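Local coordinates for protein nicotinate-nucleotide--dimethylbenzimidazole phosphoribosyltransferase (Thermus thermophilus HB8, PDB 1WX1) that probably catalyses transfer of phosphoribose from nicotinate mononucleotide to 5,6-dimethylbenzimidazole, giving alpha-ribazole 5'-phosphate for cobalamin biosynthesis, at residues G235-G240 against A256-A261; K117-T122 against P133-R138; Y97-G102 against L140-E145; N77-G82 against P108-L113. All blocks are in the same frame, centred on the assembly; numbering follows the deposited sequence.

Interaction 1 (G235-G240 against A256-A261)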
loop_
_atom_site.group_PDB
_atom_site.type_symbol
_atom_site.label_atom_id
_atom_site.label_comp_id
_atom_site.label_asym_id
_atom_site.label_seq_id
_atom_site.Cartn_x
_atom_site.Cartn_y
_atom_site.Cartn_z
ATOM N N GLY A 235 2.152 -23.501 -11.380
ATOM C CA GLY A 235 1.954 -23.429 -12.819
ATOM C C GLY A 235 1.617 -22.023 -13.276
ATOM O O GLY A 235 2.071 -21.572 -14.332
ATOM N N ILE A 236 0.813 -21.326 -12.480
ATOM C CA ILE A 236 0.430 -19.958 -12.803
ATOM C C ILE A 236 1.683 -19.086 -12.883
ATOM O O ILE A 236 1.854 -18.323 -13.838
ATOM C CB ILE A 236 -0.535 -19.395 -11.731
ATOM C CG1 ILE A 236 -1.881 -20.121 -11.835
ATOM C CG2 ILE A 236 -0.703 -17.872 -11.896
ATOM C CD1 ILE A 236 -2.794 -19.910 -10.631
ATOM N N TYR A 237 2.565 -19.213 -11.893
ATOM C CA TYR A 237 3.787 -18.411 -11.878
ATOM C C TYR A 237 4.792 -18.816 -12.959
ATOM O O TYR A 237 5.460 -17.957 -13.535
ATOM C CB TYR A 237 4.436 -18.457 -10.486
ATOM C CG TYR A 237 3.706 -17.611 -9.451
ATOM C CD1 TYR A 237 3.259 -18.171 -8.254
ATOM C CD2 TYR A 237 3.458 -16.257 -9.676
ATOM C CE1 TYR A 237 2.580 -17.406 -7.309
ATOM C CE2 TYR A 237 2.778 -15.480 -8.731
ATOM C CZ TYR A 237 2.342 -16.065 -7.551
ATOM O OH TYR A 237 1.640 -15.319 -6.632
ATOM N N LEU A 238 4.898 -20.109 -13.244
ATOM C CA LEU A 238 5.818 -20.573 -14.280
ATOM C C LEU A 238 5.420 -19.989 -15.634
ATOM O O LEU A 238 6.274 -19.590 -16.431
ATOM C CB LEU A 238 5.811 -22.105 -14.358
ATOM C CG LEU A 238 6.498 -22.857 -13.214
ATOM C CD1 LEU A 238 6.279 -24.354 -13.377
ATOM C CD2 LEU A 238 7.991 -22.519 -13.206
ATOM N N GLU A 239 4.116 -19.934 -15.885
ATOM C CA GLU A 239 3.594 -19.403 -17.140
ATOM C C GLU A 239 3.810 -17.891 -17.210
ATOM O O GLU A 239 4.186 -17.353 -18.260
ATOM C CB GLU A 239 2.099 -19.719 -17.262
ATOM C CG GLU A 239 1.472 -19.345 -18.610
ATOM C CD GLU A 239 1.987 -20.195 -19.764
ATOM O OE1 GLU A 239 2.438 -21.333 -19.519
ATOM O OE2 GLU A 239 1.922 -19.732 -20.924
ATOM N N GLY A 240 3.557 -17.207 -16.094
ATOM C CA GLY A 240 3.753 -15.766 -16.056
ATOM C C GLY A 240 5.229 -15.447 -16.239
ATOM O O GLY A 240 5.592 -14.493 -16.927
ATOM N N ALA A 256 3.812 -20.616 -1.022
ATOM C CA ALA A 256 4.314 -21.989 -0.996
ATOM C C ALA A 256 4.314 -22.476 -2.449
ATOM O O ALA A 256 5.220 -23.190 -2.882
ATOM C CB ALA A 256 3.410 -22.877 -0.135
ATOM N N GLY A 257 3.283 -22.088 -3.199
ATOM C CA GLY A 257 3.206 -22.474 -4.598
ATOM C C GLY A 257 4.353 -21.841 -5.376
ATOM O O GLY A 257 4.947 -22.464 -6.254
ATOM N N ALA A 258 4.668 -20.590 -5.058
ATOM C CA ALA A 258 5.760 -19.897 -5.740
ATOM C C ALA A 258 7.106 -20.568 -5.451
ATOM O O ALA A 258 7.977 -20.623 -6.321
ATOM C CB ALA A 258 5.801 -18.438 -5.309
ATOM N N LEU A 259 7.282 -21.065 -4.227
ATOM C CA LEU A 259 8.527 -21.742 -3.855
ATOM C C LEU A 259 8.711 -22.980 -4.721
ATOM O O LEU A 259 9.830 -23.297 -5.157
ATOM C CB LEU A 259 8.501 -22.145 -2.374
ATOM C CG LEU A 259 8.676 -21.019 -1.353
ATOM C CD1 LEU A 259 8.538 -21.585 0.054
ATOM C CD2 LEU A 259 10.044 -20.366 -1.531
ATOM N N LEU A 260 7.609 -23.686 -4.968
ATOM C CA LEU A 260 7.657 -24.879 -5.800
ATOM C C LEU A 260 8.080 -24.500 -7.218
ATOM O O LEU A 260 8.920 -25.167 -7.828
ATOM C CB LEU A 260 6.285 -25.568 -5.828
ATOM C CG LEU A 260 6.169 -26.794 -6.740
ATOM C CD1 LEU A 260 7.259 -27.806 -6.409
ATOM C CD2 LEU A 260 4.787 -27.414 -6.576
ATOM N N ALA A 261 7.500 -23.421 -7.737
ATOM C CA ALA A 261 7.825 -22.945 -9.079
ATOM C C ALA A 261 9.306 -22.561 -9.141
ATOM O O ALA A 261 10.003 -22.875 -10.109
ATOM C CB ALA A 261 6.950 -21.736 -9.431
#
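Tyr237 and Leu238 meet Ala258 and Ala261 in a helix-to-helix contact of the Rossmann-like alpha/beta fold. The helices, 228-242 and 252-264, are consecutive in the chain, with strand 247-249 between them. The two short segments cross at -54°, with their axes 8.6 Å apart at closest approach.

The contact across the segments is apolar and buried. The CD1 and CE1 atoms of the Tyr237 ring meet Ala258 CB obliquely, each at 3.9 Å. The first torsion, chi1 -75°, sets the ring anti to the carbonyl carbon of Tyr237 and swings it toward the partner helix. The methyl of Ala261 points toward helix 228-242 and touches Tyr237 CB and Leu238. The small alanines let the helix backbones come close, with Leu238 CA and Ala261 CA only 6.1 Å apart.

The polar end of Tyr237 looks elsewhere. Its OH hydrogen-bonds to Val248 O, and its ring also touches Leu247 and Leu249. This ties helix 228-242 to the strand that follows it. Leu238 adds a second apolar touch. Its CG is 4.0 Å from Ala261 CB, and its CD2 rests 3.7 Å from Ala261 O.

Interaction 2 (K117-T122 against P133-R138)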
loop_
_atom_site.group_PDB
_atom_site.type_symbol
_atom_site.label_atom_id
_atom_site.label_comp_id
_atom_site.label_asym_id
_atom_site.label_seq_id
_atom_site.Cartn_x
_atom_site.Cartn_y
_atom_site.Cartn_z
ATOM N N LYS A 117 -10.914 -29.831 -12.717
ATOM C CA LYS A 117 -10.860 -30.668 -11.524
ATOM C C LYS A 117 -10.045 -31.932 -11.781
ATOM O O LYS A 117 -10.397 -32.744 -12.634
ATOM C CB LYS A 117 -12.283 -31.035 -11.086
ATOM C CG LYS A 117 -12.395 -31.483 -9.639
ATOM C CD LYS A 117 -13.782 -32.052 -9.319
ATOM C CE LYS A 117 -14.906 -31.046 -9.567
ATOM N NZ LYS A 117 -14.874 -29.881 -8.634
ATOM N N VAL A 118 -8.947 -32.080 -11.046
ATOM C CA VAL A 118 -8.068 -33.239 -11.172
ATOM C C VAL A 118 -8.667 -34.419 -10.402
ATOM O O VAL A 118 -8.676 -35.560 -10.875
ATOM C CB VAL A 118 -6.663 -32.912 -10.618
ATOM C CG1 VAL A 118 -5.787 -34.165 -10.621
ATOM C CG2 VAL A 118 -6.026 -31.812 -11.461
ATOM N N ARG A 119 -9.170 -34.118 -9.213
ATOM C CA ARG A 119 -9.808 -35.103 -8.348
ATOM C C ARG A 119 -10.568 -34.307 -7.297
ATOM O O ARG A 119 -10.306 -33.116 -7.107
ATOM C CB ARG A 119 -8.762 -36.005 -7.682
ATOM C CG ARG A 119 -7.603 -35.261 -7.034
ATOM C CD ARG A 119 -6.613 -36.238 -6.403
ATOM N NE ARG A 119 -7.168 -36.880 -5.210
ATOM C CZ ARG A 119 -6.666 -37.972 -4.641
ATOM N NH1 ARG A 119 -5.592 -38.562 -5.156
ATOM N NH2 ARG A 119 -7.230 -38.465 -3.547
ATOM N N PRO A 120 -11.531 -34.942 -6.611
ATOM C CA PRO A 120 -12.312 -34.249 -5.582
ATOM C C PRO A 120 -11.509 -34.079 -4.297
ATOM O O PRO A 120 -11.729 -34.783 -3.315
ATOM C CB PRO A 120 -13.523 -35.163 -5.406
ATOM C CG PRO A 120 -12.927 -36.524 -5.601
ATOM C CD PRO A 120 -12.029 -36.315 -6.819
ATOM N N GLY A 121 -10.577 -33.134 -4.315
ATOM C CA GLY A 121 -9.746 -32.899 -3.153
ATOM C C GLY A 121 -8.636 -33.930 -3.041
ATOM O O GLY A 121 -8.693 -34.996 -3.652
ATOM N N THR A 122 -7.617 -33.613 -2.254
ATOM C CA THR A 122 -6.492 -34.520 -2.062
ATOM C C THR A 122 -6.799 -35.537 -0.968
ATOM O O THR A 122 -7.786 -35.409 -0.239
ATOM C CB THR A 122 -5.252 -33.764 -1.592
ATOM O OG1 THR A 122 -5.604 -32.987 -0.441
ATOM C CG2 THR A 122 -4.713 -32.849 -2.687
ATOM N N PRO A 133 1.901 -38.299 -8.631
ATOM C CA PRO A 133 2.702 -37.363 -9.425
ATOM C C PRO A 133 1.960 -36.959 -10.702
ATOM O O PRO A 133 2.070 -35.827 -11.165
ATOM C CB PRO A 133 3.972 -38.162 -9.711
ATOM C CG PRO A 133 4.118 -38.986 -8.457
ATOM C CD PRO A 133 2.698 -39.476 -8.239
ATOM N N GLU A 134 1.196 -37.896 -11.257
ATOM C CA GLU A 134 0.425 -37.659 -12.474
ATOM C C GLU A 134 -0.660 -36.602 -12.245
ATOM O O GLU A 134 -0.912 -35.749 -13.106
ATOM C CB GLU A 134 -0.199 -38.979 -12.940
ATOM C CG GLU A 134 -0.909 -38.934 -14.281
ATOM C CD GLU A 134 -2.331 -38.413 -14.181
ATOM O OE1 GLU A 134 -2.959 -38.584 -13.113
ATOM O OE2 GLU A 134 -2.828 -37.853 -15.179
ATOM N N GLU A 135 -1.301 -36.656 -11.084
ATOM C CA GLU A 135 -2.341 -35.687 -10.751
ATOM C C GLU A 135 -1.704 -34.317 -10.515
ATOM O O GLU A 135 -2.259 -33.291 -10.902
ATOM C CB GLU A 135 -3.113 -36.159 -9.512
ATOM C CG GLU A 135 -3.858 -37.476 -9.759
ATOM C CD GLU A 135 -4.511 -38.056 -8.515
ATOM O OE1 GLU A 135 -3.910 -37.989 -7.423
ATOM O OE2 GLU A 135 -5.623 -38.605 -8.638
ATOM N N ALA A 136 -0.534 -34.302 -9.882
ATOM C CA ALA A 136 0.162 -33.042 -9.638
ATOM C C ALA A 136 0.502 -32.394 -10.985
ATOM O O ALA A 136 0.376 -31.178 -11.147
ATOM C CB ALA A 136 1.438 -33.285 -8.825
ATOM N N GLU A 137 0.928 -33.202 -11.956
ATOM C CA GLU A 137 1.256 -32.664 -13.279
ATOM C C GLU A 137 0.026 -32.020 -13.917
ATOM O O GLU A 137 0.113 -30.939 -14.497
ATOM C CB GLU A 137 1.796 -33.762 -14.201
ATOM C CG GLU A 137 2.002 -33.330 -15.661
ATOM C CD GLU A 137 3.099 -32.279 -15.862
ATOM O OE1 GLU A 137 3.220 -31.764 -16.997
ATOM O OE2 GLU A 137 3.844 -31.970 -14.906
ATOM N N ARG A 138 -1.125 -32.675 -13.812
ATOM C CA ARG A 138 -2.335 -32.107 -14.393
ATOM C C ARG A 138 -2.705 -30.792 -13.714
ATOM O O ARG A 138 -3.158 -29.854 -14.376
ATOM C CB ARG A 138 -3.499 -33.101 -14.309
ATOM C CG ARG A 138 -3.446 -34.181 -15.389
ATOM C CD ARG A 138 -4.716 -35.021 -15.395
ATOM N NE ARG A 138 -4.673 -36.048 -14.360
ATOM C CZ ARG A 138 -5.743 -36.525 -13.733
ATOM N NH1 ARG A 138 -6.954 -36.065 -14.027
ATOM N NH2 ARG A 138 -5.601 -37.472 -12.815
HETATM O O HOH W 1 -8.379 -33.815 -15.150
HETATM O O HOH W 2 -7.478 -38.351 -10.940
#
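A bent Arg119 meets an extended Glu135. Arg119 CG stands between its backbone N and carbonyl carbon (chi1 49°), and the chain then folds at chi3 (-71°). Glu135 leaves its helix with CG anti to the carbonyl carbon and runs out extended. The two chains cross at about a right angle.

Arg119 NH1 gives a salt-bridge hydrogen bond of 2.9 Å to Glu135 OE1. The oxygen lies in the guanidinium plane and uses its syn lone pair. Glu135 OE1 also accepts Thr132 N, so two donors grip it. Arg119 NE turns back to Gly121 O at 2.9 Å, which fixes the guanidinium. With a leucine here, Glu135 would probably lose its charged mate, and Gly121 O the N-H of NE.

Val118 packs beside the salt bridge, against the helix. Its CG1 presses on Glu135 CB at 3.5 Å and sits over the centre of one face of the Arg138 guanidinium. Glu134 holds that guanidinium from within the helix, Arg138 NH2 to Glu134 OE1 being 2.9 Å. A water joins Val118 O, Glu135 OE2 and Arg138 NH2.

The contact fastens the loop after strand 113-115 to the first turns of helix 133-152 at the surface. Val118 and Arg119 also touch Leu228 of helix 228-242.

Interaction 3 (Y97-G102 against L140-E145)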
loop_
_atom_site.group_PDB
_atom_site.type_symbol
_atom_site.label_atom_id
_atom_site.label_comp_id
_atom_site.label_asym_id
_atom_site.label_seq_id
_atom_site.Cartn_x
_atom_site.Cartn_y
_atom_site.Cartn_z
ATOM N N TYR A 97 -9.832 -14.393 -12.229
ATOM C CA TYR A 97 -10.108 -15.678 -12.862
ATOM C C TYR A 97 -10.077 -16.721 -11.765
ATOM O O TYR A 97 -9.270 -16.623 -10.838
ATOM C CB TYR A 97 -9.047 -16.036 -13.907
ATOM C CG TYR A 97 -8.931 -15.059 -15.050
ATOM C CD1 TYR A 97 -8.106 -13.938 -14.953
ATOM C CD2 TYR A 97 -9.650 -15.251 -16.229
ATOM C CE1 TYR A 97 -7.999 -13.032 -16.004
ATOM C CE2 TYR A 97 -9.550 -14.351 -17.288
ATOM C CZ TYR A 97 -8.723 -13.246 -17.168
ATOM O OH TYR A 97 -8.626 -12.357 -18.207
ATOM N N VAL A 98 -10.952 -17.717 -11.860
ATOM C CA VAL A 98 -10.997 -18.784 -10.868
ATOM C C VAL A 98 -10.674 -20.103 -11.562
ATOM O O VAL A 98 -11.136 -20.361 -12.670
ATOM C CB VAL A 98 -12.394 -18.889 -10.208
ATOM C CG1 VAL A 98 -12.386 -19.977 -9.138
ATOM C CG2 VAL A 98 -12.773 -17.550 -9.581
ATOM N N LEU A 99 -9.865 -20.927 -10.907
ATOM C CA LEU A 99 -9.476 -22.212 -11.460
ATOM C C LEU A 99 -9.798 -23.323 -10.470
ATOM O O LEU A 99 -9.303 -23.322 -9.343
ATOM C CB LEU A 99 -7.974 -22.220 -11.763
ATOM C CG LEU A 99 -7.316 -23.575 -12.056
ATOM C CD1 LEU A 99 -7.822 -24.116 -13.386
ATOM C CD2 LEU A 99 -5.793 -23.414 -12.099
ATOM N N ASP A 100 -10.647 -24.254 -10.883
ATOM C CA ASP A 100 -10.987 -25.388 -10.030
ATOM C C ASP A 100 -10.101 -26.555 -10.446
ATOM O O ASP A 100 -10.252 -27.086 -11.543
ATOM C CB ASP A 100 -12.456 -25.798 -10.200
ATOM C CG ASP A 100 -12.777 -27.137 -9.519
ATOM O OD1 ASP A 100 -13.813 -27.749 -9.855
ATOM O OD2 ASP A 100 -11.997 -27.578 -8.646
ATOM N N VAL A 101 -9.158 -26.932 -9.589
ATOM C CA VAL A 101 -8.306 -28.076 -9.887
ATOM C C VAL A 101 -8.603 -29.219 -8.924
ATOM O O VAL A 101 -8.022 -30.293 -9.043
ATOM C CB VAL A 101 -6.785 -27.751 -9.793
ATOM C CG1 VAL A 101 -6.332 -27.022 -11.049
ATOM C CG2 VAL A 101 -6.486 -26.936 -8.538
ATOM N N GLY A 102 -9.514 -29.002 -7.973
ATOM C CA GLY A 102 -9.810 -30.073 -7.033
ATOM C C GLY A 102 -10.837 -29.819 -5.943
ATOM O O GLY A 102 -10.717 -30.346 -4.833
ATOM N N LEU A 140 -0.594 -28.705 -12.265
ATOM C CA LEU A 140 0.409 -27.735 -12.692
ATOM C C LEU A 140 0.040 -27.155 -14.055
ATOM O O LEU A 140 0.087 -25.941 -14.255
ATOM C CB LEU A 140 1.780 -28.402 -12.790
ATOM C CG LEU A 140 2.953 -27.500 -13.175
ATOM C CD1 LEU A 140 3.472 -26.797 -11.940
ATOM C CD2 LEU A 140 4.064 -28.343 -13.791
ATOM N N LEU A 141 -0.328 -28.035 -14.985
ATOM C CA LEU A 141 -0.709 -27.632 -16.335
ATOM C C LEU A 141 -1.983 -26.799 -16.355
ATOM O O LEU A 141 -2.120 -25.904 -17.183
ATOM C CB LEU A 141 -0.891 -28.865 -17.230
ATOM C CG LEU A 141 0.383 -29.698 -17.429
ATOM C CD1 LEU A 141 0.056 -30.957 -18.214
ATOM C CD2 LEU A 141 1.439 -28.861 -18.148
ATOM N N ALA A 142 -2.921 -27.108 -15.462
ATOM C CA ALA A 142 -4.169 -26.352 -15.378
ATOM C C ALA A 142 -3.820 -24.928 -14.953
ATOM O O ALA A 142 -4.454 -23.966 -15.386
ATOM C CB ALA A 142 -5.122 -27.000 -14.355
ATOM N N GLY A 143 -2.807 -24.808 -14.098
ATOM C CA GLY A 143 -2.363 -23.497 -13.646
ATOM C C GLY A 143 -1.772 -22.705 -14.807
ATOM O O GLY A 143 -2.053 -21.516 -14.964
ATOM N N ARG A 144 -0.943 -23.356 -15.620
ATOM C CA ARG A 144 -0.359 -22.688 -16.785
ATOM C C ARG A 144 -1.472 -22.212 -17.722
ATOM O O ARG A 144 -1.435 -21.090 -18.223
ATOM C CB ARG A 144 0.547 -23.643 -17.568
ATOM C CG ARG A 144 1.931 -23.880 -16.975
ATOM C CD ARG A 144 2.683 -24.881 -17.846
ATOM N NE ARG A 144 4.098 -24.995 -17.514
ATOM C CZ ARG A 144 5.024 -24.094 -17.836
ATOM N NH1 ARG A 144 4.692 -22.995 -18.501
ATOM N NH2 ARG A 144 6.290 -24.302 -17.502
ATOM N N GLU A 145 -2.453 -23.080 -17.960
ATOM C CA GLU A 145 -3.568 -22.758 -18.850
ATOM C C GLU A 145 -4.332 -21.514 -18.403
ATOM O O GLU A 145 -4.630 -20.631 -19.216
ATOM C CB GLU A 145 -4.544 -23.939 -18.936
ATOM C CG GLU A 145 -5.550 -23.816 -20.083
ATOM C CD GLU A 145 -6.605 -24.914 -20.076
ATOM O OE1 GLU A 145 -6.374 -25.972 -19.455
ATOM O OE2 GLU A 145 -7.666 -24.721 -20.706
#
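Asp100 OD2 takes two backbone N-H groups beside Leu99 and Val101, which touch Ala142. One is Val103 N. The other is Gly102 N, a weak bond of 2.9 Å bent to 128°. Asp100 OD1 forms a salt bridge with Lys117 NZ. These bonds hold the carboxylate where the chain turns its corner at Val101.

The fold is a Rossmann-like parallel sheet with helices packed on it. Here strand 94-100 meets helix 133-152. The strand lies between strands 47-54 and 113-115. Leu99 bonds through its backbone to Val51 on one side, and Val98 to Leu114 on the other. The side chain of Asp100 points away from the helix, while those of Leu99 and Val101 point to it.

No hydrogen bond crosses this contact; it is buried and apolar. Leu99 sets CG anti to its own backbone N (chi1 167°), and this carries the forked tip to the helix. CD2 lies over the peptide after Ala142, 3.6 Å from Ala142 O and 3.8 Å from Gly143 CA. CD1 comes 4.1 Å from Ala142 CB. Gly143 thus offers its CA to the leucine tip. Leu99 also touches Ala146 one turn on, and Ala232 of helix 228-242.

Ala142 receives both Leu99 and Val101 on one methyl. Beside Leu99 CD1, the tighter touch is that of Val101, whose CG1 is 3.5 Å from Ala142 CB.

Interaction 4 (N77-G82 against P108-L113)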
loop_
_atom_site.group_PDB
_atom_site.type_symbol
_atom_site.label_atom_id
_atom_site.label_comp_id
_atom_site.label_asym_id
_atom_site.label_seq_id
_atom_site.Cartn_x
_atom_site.Cartn_y
_atom_site.Cartn_z
ATOM N N ASN A 77 -18.958 -17.777 -4.412
ATOM C CA ASN A 77 -18.942 -16.389 -3.948
ATOM C C ASN A 77 -18.064 -15.577 -4.909
ATOM O O ASN A 77 -18.427 -14.461 -5.287
ATOM C CB ASN A 77 -18.377 -16.322 -2.518
ATOM C CG ASN A 77 -18.705 -15.009 -1.800
ATOM O OD1 ASN A 77 -18.128 -14.707 -0.746
ATOM N ND2 ASN A 77 -19.635 -14.240 -2.352
ATOM N N PHE A 78 -16.919 -16.143 -5.302
ATOM C CA PHE A 78 -16.004 -15.480 -6.242
ATOM C C PHE A 78 -16.729 -15.193 -7.552
ATOM O O PHE A 78 -16.625 -14.099 -8.103
ATOM C CB PHE A 78 -14.794 -16.368 -6.588
ATOM C CG PHE A 78 -13.866 -16.650 -5.435
ATOM C CD1 PHE A 78 -13.087 -17.809 -5.432
ATOM C CD2 PHE A 78 -13.782 -15.782 -4.350
ATOM C CE1 PHE A 78 -12.232 -18.096 -4.368
ATOM C CE2 PHE A 78 -12.927 -16.059 -3.282
ATOM C CZ PHE A 78 -12.160 -17.224 -3.289
ATOM N N LEU A 79 -17.452 -16.190 -8.057
ATOM C CA LEU A 79 -18.167 -16.041 -9.320
ATOM C C LEU A 79 -19.327 -15.055 -9.231
ATOM O O LEU A 79 -19.785 -14.533 -10.246
ATOM C CB LEU A 79 -18.677 -17.405 -9.804
ATOM C CG LEU A 79 -17.599 -18.478 -10.010
ATOM C CD1 LEU A 79 -18.250 -19.760 -10.530
ATOM C CD2 LEU A 79 -16.540 -17.979 -10.992
ATOM N N ARG A 80 -19.801 -14.799 -8.020
ATOM C CA ARG A 80 -20.901 -13.866 -7.840
ATOM C C ARG A 80 -20.407 -12.505 -7.362
ATOM O O ARG A 80 -21.201 -11.603 -7.107
ATOM C CB ARG A 80 -21.927 -14.469 -6.883
ATOM C CG ARG A 80 -22.645 -15.647 -7.531
ATOM C CD ARG A 80 -23.337 -16.566 -6.538
ATOM N NE ARG A 80 -23.905 -17.718 -7.236
ATOM C CZ ARG A 80 -24.484 -18.754 -6.638
ATOM N NH1 ARG A 80 -24.575 -18.798 -5.315
ATOM N NH2 ARG A 80 -24.975 -19.747 -7.370
ATOM N N GLY A 81 -19.084 -12.378 -7.254
ATOM C CA GLY A 81 -18.459 -11.129 -6.857
ATOM C C GLY A 81 -18.600 -10.660 -5.424
ATOM O O GLY A 81 -18.433 -9.469 -5.154
ATOM N N GLY A 82 -18.870 -11.578 -4.499
ATOM C CA GLY A 82 -19.038 -11.184 -3.112
ATOM C C GLY A 82 -17.866 -11.408 -2.168
ATOM O O GLY A 82 -17.997 -11.165 -0.967
ATOM N N PRO A 108 -20.929 -24.631 -11.836
ATOM C CA PRO A 108 -21.563 -24.291 -13.115
ATOM C C PRO A 108 -20.564 -23.690 -14.099
ATOM O O PRO A 108 -19.563 -23.108 -13.687
ATOM C CB PRO A 108 -22.624 -23.278 -12.706
ATOM C CG PRO A 108 -21.917 -22.519 -11.598
ATOM C CD PRO A 108 -21.265 -23.638 -10.797
ATOM N N ASP A 109 -20.825 -23.850 -15.396
ATOM C CA ASP A 109 -19.965 -23.266 -16.415
ATOM C C ASP A 109 -20.059 -21.749 -16.223
ATOM O O ASP A 109 -21.152 -21.210 -16.055
ATOM C CB ASP A 109 -20.465 -23.637 -17.813
ATOM C CG ASP A 109 -20.219 -25.093 -18.155
ATOM O OD1 ASP A 109 -20.822 -25.575 -19.133
ATOM O OD2 ASP A 109 -19.417 -25.754 -17.457
ATOM N N HIS A 110 -18.919 -21.066 -16.250
ATOM C CA HIS A 110 -18.890 -19.619 -16.060
ATOM C C HIS A 110 -17.674 -19.057 -16.804
ATOM O O HIS A 110 -16.604 -19.655 -16.791
ATOM C CB HIS A 110 -18.815 -19.317 -14.557
ATOM C CG HIS A 110 -18.906 -17.861 -14.217
ATOM N ND1 HIS A 110 -17.917 -16.959 -14.533
ATOM C CD2 HIS A 110 -19.870 -17.160 -13.575
ATOM C CE1 HIS A 110 -18.265 -15.759 -14.098
ATOM N NE2 HIS A 110 -19.445 -15.855 -13.514
ATOM N N PRO A 111 -17.826 -17.898 -17.463
ATOM C CA PRO A 111 -16.702 -17.309 -18.203
ATOM C C PRO A 111 -15.459 -17.005 -17.362
ATOM O O PRO A 111 -14.342 -17.028 -17.877
ATOM C CB PRO A 111 -17.317 -16.053 -18.825
ATOM C CG PRO A 111 -18.363 -15.662 -17.813
ATOM C CD PRO A 111 -18.991 -16.993 -17.464
ATOM N N GLY A 112 -15.653 -16.729 -16.078
ATOM C CA GLY A 112 -14.521 -16.431 -15.217
ATOM C C GLY A 112 -13.982 -17.653 -14.492
ATOM O O GLY A 112 -13.110 -17.540 -13.628
ATOM N N LEU A 113 -14.486 -18.827 -14.856
ATOM C CA LEU A 113 -14.061 -20.067 -14.220
ATOM C C LEU A 113 -13.477 -21.079 -15.192
ATOM O O LEU A 113 -14.053 -21.343 -16.249
ATOM C CB LEU A 113 -15.248 -20.713 -13.498
ATOM C CG LEU A 113 -15.041 -22.122 -12.936
ATOM C CD1 LEU A 113 -14.105 -22.075 -11.720
ATOM C CD2 LEU A 113 -16.397 -22.696 -12.536
#
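Leu79 runs past the side chain of His110 in the opposite direction. Its CB lies over one face of the imidazole, near the CD2 corner, 4.0 Å from His110 CD2. CD1 goes to Leu113, 4.0 Å from Leu113 CD2, and also nears His110 CB. Leu79 CD2 lies over the same ring face, 4.0 Å from the centroid and 13° off the normal, a CH-pi contact. The same methyl touches Leu113 CB at 3.9 Å and reaches Val98 of strand 94-100.

His110 sets CG anti to its backbone N (chi1 -175°), which brings the ring against Leu79 CD2. His110 ND1 accepts Gly112 N at 2.8 Å, nearly in the ring plane, with a fairly straight N-H...N angle of 159°. Pro111 CD covers the opposite face, offset toward the rim. Were the imidazole cut back to an alanine, the Leu79 methyl would probably lose its cover and Gly112 N its side-chain acceptor.

Leu79 lies in the last turn of helix 70-79, just before a Schellman motif with Gly81 at positive phi. It packs on the type I beta turn His110 to Leu113, which leads into strand 113-115, outermost in the Rossmann-like sheet of this chain.

Overall arrangement
Interactions 3 and 4 interlock along the chain, their segments alternating from 77-82 to 140-145. Interaction 2 falls within the span of interaction 3, and interaction 1 comes last. Interactions 2 and 3 share helix 133-152, with centres 11 Å apart, and a backbone hydrogen bond from Val118 to Val101 joins them. Interaction 3 meets interaction 4 through Val98, and meets interaction 1 through the Arg144 to Glu239 salt bridge. Interactions 1 and 4 lie farthest apart, about 23 Å between centres. Together they run from the start of strand 113-115 in the parallel sheet, across strand 94-100, to helices 133-152, 228-242 and 252-264, linking sheet and helices into one alpha/beta body.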